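Local coordinates for putative glucosidase lplD, ALPHA-GALACTURONIDASE (Bacillus subtilis, PDB 3FEF), which hydrolyses alpha-1,4-linked di-galacturonate, releasing alpha-D-galacturonate, as a homotetrameric family 4 glycoside hydrolase that depends on NAD+ and manganese, at residues Leu26-Arg31 with Val319-Ser324; Val329-Ala334 with Ala366-Asn371. All blocks are in the same frame, centred on the assembly; numbering follows the deposited sequence.

Contact 1 of 2, residues Leu26-Arg31 with Val319-Ser324; sequences LSIDER and VAEKAS
Ile28 and Ser27, on helix 18-28, carry this surface contact with the irregular loop Val319-Ser324, and no hydrogen bond crosses it. The two branches of Ile28 divide the work. CG1 lies in the crowded position between the backbone N and the carbonyl carbon (chi1 55°), and the extended chain beyond it takes Ile28 CD1 to the Lys322-Ala323 peptide, 3.4 Å from Ala323 N and 4.1 Å from Ala323 CB. Ile28 CG2 sits beside its own backbone N and touches Glu321 O at 3.6 Å. Ser27 presents its hydroxyl to the aliphatic part of Glu321, with OG 3.3 Å from Glu321 CG; that hydroxyl is hydrogen-bonded within its own helix to Ser24 O. Glu321 is the centre of an inverse gamma turn, so the loop bends sharply where Ser27 comes nearest.

Further along the chain, an Asx turn forms: Asp29 OD1 accepts from Arg31 N through its anti lone pair and from Arg31 NE through its syn one. Arg31 NH2 completes a side-on, nearly coplanar salt bridge at 3.1 Å from Asp29 OD2.

Further bonds tie the loop to helix 18-28, Ser24 OG with Ala320 O and Asp25 with Ser324 OG. Residues 26-31 belong to the Rossmann-type region that by similarity binds NAD+, though this contact lies away from the active site; Leu26 packs against Trp61 and Tyr63 of strand 61-66 and Val329 of helix 328-335.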
loop_
_atom_site.group_PDB
_atom_site.type_symbol
_atom_site.label_atom_id
_atom_site.label_comp_id
_atom_site.label_asym_id
_atom_site.label_seq_id
_atom_site.Cartn_x
_atom_site.Cartn_y
_atom_site.Cartn_z
ATOM N N LEU A 26 4.905 39.019 -15.175
ATOM C CA LEU A 26 3.546 39.540 -15.274
ATOM C C LEU A 26 3.475 40.681 -16.270
ATOM O O LEU A 26 2.492 40.832 -16.999
ATOM C CB LEU A 26 3.033 40.020 -13.914
ATOM C CG LEU A 26 2.685 38.926 -12.909
ATOM C CD1 LEU A 26 2.261 39.582 -11.588
ATOM C CD2 LEU A 26 1.575 38.053 -13.460
ATOM N N SER A 27 4.513 41.495 -16.304
ATOM C CA SER A 27 4.416 42.719 -17.079
ATOM C C SER A 27 4.364 42.424 -18.572
ATOM O O SER A 27 3.832 43.215 -19.332
ATOM C CB SER A 27 5.561 43.674 -16.735
ATOM O OG SER A 27 6.773 43.219 -17.310
ATOM N N ILE A 28 4.900 41.284 -18.994
ATOM C CA ILE A 28 4.885 40.939 -20.421
ATOM C C ILE A 28 3.839 39.906 -20.865
ATOM O O ILE A 28 3.712 39.642 -22.054
ATOM C CB ILE A 28 6.264 40.464 -20.927
ATOM C CG1 ILE A 28 6.781 39.295 -20.082
ATOM C CG2 ILE A 28 7.252 41.619 -20.926
ATOM C CD1 ILE A 28 8.183 38.875 -20.454
ATOM N N ASP A 29 3.106 39.308 -19.930
ATOM C CA ASP A 29 2.066 38.360 -20.329
ATOM C C ASP A 29 0.790 39.109 -20.688
ATOM O O ASP A 29 0.270 39.874 -19.887
ATOM C CB ASP A 29 1.800 37.318 -19.241
ATOM C CG ASP A 29 1.327 35.993 -19.818
ATOM O OD1 ASP A 29 0.195 35.929 -20.340
ATOM O OD2 ASP A 29 2.099 35.015 -19.771
ATOM N N GLU A 30 0.291 38.905 -21.901
ATOM C CA GLU A 30 -0.894 39.630 -22.346
ATOM C C GLU A 30 -2.168 38.807 -22.131
ATOM O O GLU A 30 -3.279 39.279 -22.356
ATOM C CB GLU A 30 -0.733 40.060 -23.810
ATOM C CG GLU A 30 0.644 40.675 -24.104
ATOM C CD GLU A 30 0.630 41.688 -25.245
ATOM O OE1 GLU A 30 -0.460 42.009 -25.764
ATOM O OE2 GLU A 30 1.720 42.175 -25.618
ATOM N N ARG A 31 -1.991 37.582 -21.656
ATOM C CA ARG A 31 -3.105 36.683 -21.383
ATOM C C ARG A 31 -3.938 37.091 -20.166
ATOM O O ARG A 31 -5.092 36.707 -20.054
ATOM C CB ARG A 31 -2.584 35.255 -21.198
ATOM C CG ARG A 31 -2.074 34.562 -22.481
ATOM C CD ARG A 31 -1.607 33.115 -22.166
ATOM N NE ARG A 31 -0.388 33.085 -21.357
ATOM C CZ ARG A 31 0.271 31.984 -21.007
ATOM N NH1 ARG A 31 -0.162 30.786 -21.385
ATOM N NH2 ARG A 31 1.373 32.083 -20.273
ATOM N N VAL A 319 10.179 47.326 -13.183
ATOM C CA VAL A 319 11.128 46.243 -13.418
ATOM C C VAL A 319 11.394 46.110 -14.911
ATOM O O VAL A 319 10.638 46.620 -15.733
ATOM C CB VAL A 319 10.608 44.882 -12.891
ATOM C CG1 VAL A 319 10.268 44.971 -11.415
ATOM C CG2 VAL A 319 9.401 44.420 -13.695
ATOM N N ALA A 320 12.471 45.416 -15.260
ATOM C CA ALA A 320 12.721 45.047 -16.650
ATOM C C ALA A 320 11.553 44.242 -17.218
ATOM O O ALA A 320 11.141 43.226 -16.645
ATOM C CB ALA A 320 14.019 44.241 -16.762
ATOM N N GLU A 321 11.020 44.693 -18.342
ATOM C CA GLU A 321 10.005 43.938 -19.052
ATOM C C GLU A 321 10.675 42.830 -19.845
ATOM O O GLU A 321 10.678 42.848 -21.069
ATOM C CB GLU A 321 9.191 44.845 -19.980
ATOM C CG GLU A 321 7.989 45.516 -19.324
ATOM C CD GLU A 321 7.139 46.248 -20.342
ATOM O OE1 GLU A 321 7.733 46.940 -21.198
ATOM O OE2 GLU A 321 5.890 46.134 -20.303
ATOM N N LYS A 322 11.237 41.859 -19.129
ATOM C CA LYS A 322 11.993 40.775 -19.740
ATOM C C LYS A 322 11.703 39.448 -19.026
ATOM O O LYS A 322 11.643 39.401 -17.807
ATOM C CB LYS A 322 13.487 41.092 -19.664
ATOM C CG LYS A 322 14.343 40.273 -20.609
ATOM C CD LYS A 322 15.794 40.719 -20.547
ATOM C CE LYS A 322 16.605 40.191 -21.733
ATOM N NZ LYS A 322 17.208 38.856 -21.481
ATOM N N ALA A 323 11.523 38.374 -19.789
ATOM C CA ALA A 323 11.211 37.068 -19.212
ATOM C C ALA A 323 12.271 36.639 -18.191
ATOM O O ALA A 323 13.465 36.701 -18.468
ATOM C CB ALA A 323 11.068 36.016 -20.320
ATOM N N SER A 324 11.828 36.213 -17.012
ATOM C CA SER A 324 12.746 35.845 -15.924
ATOM C C SER A 324 13.414 34.484 -16.116
ATOM O O SER A 324 14.456 34.207 -15.524
ATOM C CB SER A 324 12.008 35.843 -14.583
ATOM O OG SER A 324 11.093 34.756 -14.532
#

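Contact 2 of 2, residues Val329-Ala334 with Ala366-Asn371; sequences VNIIAA and AFITRN
A short helix packed across a strand of an antiparallel sheet defines this buried contact within the family 4 C-terminal domain. Residues 329-334 of helix 328-335 lie over strand 361-369, the middle member of a three-stranded sheet, their local axes 7.6 Å apart at closest approach and inclined at 60°.

The apolar part rests on Ile368, whose side chain sets out toward the helix. Both of its branches are used, one for each of two helix residues a turn apart. CG1 is anti to the carbonyl carbon (chi1 -51°), and the extended chain beyond it brings CD1 to 4.0 Å from Ile331 CG2, the two isoleucines crossing obliquely. CG2, anti to the backbone N, meets the methyl CB of Ala334 at 3.9 Å. Ile331 also touches Leu341 and Thr343 of the adjoining strand, so it bears on two strands at once.

The rest is backbone against backbone. Where the strand ends, Ala334 and Thr369 bring their CA atoms to 4.9 Å, and Ala334 O approaches Thr369 C at 3.1 Å. Its angle to Arg370 N is too poor for a bond. Arg370 leads outward from here, its NE hydrogen-bonded to His217 O of the second subunit, while Asn371 OD1 accepts from Trp141 NE1 and Lys164 NZ of its own chain.

No conventional hydrogen bond joins the segments; instead Ala334 O stands 3.6 Å from Arg370 CA in a bent CA-H...O contact, with an angle of 124° at the hydrogen.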
loop_
_atom_site.group_PDB
_atom_site.type_symbol
_atom_site.label_atom_id
_atom_site.label_comp_id
_atom_site.label_asym_id
_atom_site.label_seq_id
_atom_site.Cartn_x
_atom_site.Cartn_y
_atom_site.Cartn_z
ATOM N N VAL A 329 4.537 32.416 -13.562
ATOM C CA VAL A 329 3.443 33.016 -14.323
ATOM C C VAL A 329 2.827 32.097 -15.380
ATOM O O VAL A 329 1.614 32.127 -15.613
ATOM C CB VAL A 329 3.906 34.315 -14.952
ATOM C CG1 VAL A 329 2.849 34.852 -15.923
ATOM C CG2 VAL A 329 4.216 35.321 -13.838
ATOM N N ASN A 330 3.666 31.306 -16.042
ATOM C CA ASN A 330 3.183 30.277 -16.938
ATOM C C ASN A 330 2.289 29.288 -16.187
ATOM O O ASN A 330 1.259 28.854 -16.699
ATOM C CB ASN A 330 4.355 29.523 -17.563
ATOM C CG ASN A 330 5.082 30.348 -18.617
ATOM O OD1 ASN A 330 4.555 31.344 -19.114
ATOM N ND2 ASN A 330 6.297 29.930 -18.968
ATOM N N ILE A 331 2.687 28.953 -14.962
ATOM C CA ILE A 331 1.955 28.006 -14.155
ATOM C C ILE A 331 0.638 28.619 -13.735
ATOM O O ILE A 331 -0.394 27.951 -13.745
ATOM C CB ILE A 331 2.747 27.572 -12.896
ATOM C CG1 ILE A 331 3.956 26.707 -13.281
ATOM C CG2 ILE A 331 1.844 26.791 -11.942
ATOM C CD1 ILE A 331 4.774 26.259 -12.067
ATOM N N ILE A 332 0.662 29.897 -13.378
ATOM C CA ILE A 332 -0.579 30.577 -13.016
ATOM C C ILE A 332 -1.536 30.602 -14.220
ATOM O O ILE A 332 -2.723 30.274 -14.105
ATOM C CB ILE A 332 -0.302 32.013 -12.530
ATOM C CG1 ILE A 332 0.452 31.981 -11.202
ATOM C CG2 ILE A 332 -1.603 32.820 -12.432
ATOM C CD1 ILE A 332 1.072 33.350 -10.795
ATOM N N ALA A 333 -1.025 30.984 -15.386
ATOM C CA ALA A 333 -1.864 30.964 -16.594
ATOM C C ALA A 333 -2.483 29.574 -16.828
ATOM O O ALA A 333 -3.652 29.455 -17.182
ATOM C CB ALA A 333 -1.072 31.406 -17.819
ATOM N N ALA A 334 -1.693 28.521 -16.632
ATOM C CA ALA A 334 -2.203 27.171 -16.874
ATOM C C ALA A 334 -3.294 26.869 -15.843
ATOM O O ALA A 334 -4.308 26.247 -16.148
ATOM C CB ALA A 334 -1.082 26.154 -16.781
ATOM N N ALA A 366 4.576 17.437 -13.576
ATOM C CA ALA A 366 3.160 17.418 -13.298
ATOM C C ALA A 366 2.444 18.083 -14.467
ATOM O O ALA A 366 2.997 18.955 -15.132
ATOM C CB ALA A 366 2.865 18.134 -11.999
ATOM N N PHE A 367 1.232 17.614 -14.739
ATOM C CA PHE A 367 0.401 18.130 -15.815
ATOM C C PHE A 367 -0.447 19.205 -15.176
ATOM O O PHE A 367 -1.099 18.969 -14.156
ATOM C CB PHE A 367 -0.517 17.032 -16.375
ATOM C CG PHE A 367 -1.500 17.536 -17.428
ATOM C CD1 PHE A 367 -1.043 18.207 -18.555
ATOM C CD2 PHE A 367 -2.864 17.320 -17.298
ATOM C CE1 PHE A 367 -1.933 18.674 -19.542
ATOM C CE2 PHE A 367 -3.763 17.791 -18.277
ATOM C CZ PHE A 367 -3.291 18.469 -19.399
ATOM N N ILE A 368 -0.424 20.393 -15.749
ATOM C CA ILE A 368 -1.111 21.484 -15.118
ATOM C C ILE A 368 -2.090 22.042 -16.100
ATOM O O ILE A 368 -1.751 22.324 -17.241
ATOM C CB ILE A 368 -0.142 22.580 -14.634
ATOM C CG1 ILE A 368 0.979 21.956 -13.793
ATOM C CG2 ILE A 368 -0.899 23.633 -13.843
ATOM C CD1 ILE A 368 1.949 22.972 -13.218
ATOM N N THR A 369 -3.325 22.174 -15.658
ATOM C CA THR A 369 -4.345 22.753 -16.507
ATOM C C THR A 369 -5.367 23.435 -15.597
ATOM O O THR A 369 -5.089 23.641 -14.415
ATOM C CB THR A 369 -4.942 21.692 -17.455
ATOM O OG1 THR A 369 -5.820 22.322 -18.387
ATOM C CG2 THR A 369 -5.690 20.614 -16.693
ATOM N N ARG A 370 -6.518 23.831 -16.128
ATOM C CA ARG A 370 -7.401 24.679 -15.326
ATOM C C ARG A 370 -7.616 24.081 -13.938
ATOM O O ARG A 370 -8.175 23.011 -13.819
ATOM C CB ARG A 370 -8.754 24.926 -16.014
ATOM C CG ARG A 370 -9.581 25.992 -15.298
ATOM C CD ARG A 370 -11.043 25.943 -15.722
ATOM N NE ARG A 370 -11.824 26.887 -14.944
ATOM C CZ ARG A 370 -12.320 26.616 -13.739
ATOM N NH1 ARG A 370 -12.137 25.418 -13.193
ATOM N NH2 ARG A 370 -13.000 27.536 -13.082
ATOM N N ASN A 371 -7.174 24.771 -12.890
ATOM C CA ASN A 371 -7.474 24.343 -11.528
ATOM C C ASN A 371 -7.048 22.890 -11.266
ATOM O O ASN A 371 -7.717 22.192 -10.506
ATOM C CB ASN A 371 -8.982 24.484 -11.234
ATOM C CG ASN A 371 -9.320 24.330 -9.739
ATOM O OD1 ASN A 371 -8.609 24.833 -8.873
ATOM N ND2 ASN A 371 -10.420 23.652 -9.442
#

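In the fold
Contact 1 is a surface contact and contact 2 a buried one, with centres about 17 Å apart; helix 328-335 is part of contact 2 and also touches the first segment of contact 1. Ile331 and Ala334 face the antiparallel sheet, whereas Val329, Asn330 and Ala333 pack against Leu26, Asp29 and Arg31. Both contacts lack hydrogen bonds between their segments, but the chemistry follows location. Contact 1 mixes apolar and polar atoms of mostly exposed residues; in contact 2 aliphatic branches meet one another and a helix carbonyl meets the backbone at the end of the strand. Contact 1 joins the Rossmann-type and C-terminal parts, whereas contact 2 lies within the latter and borders a second subunit.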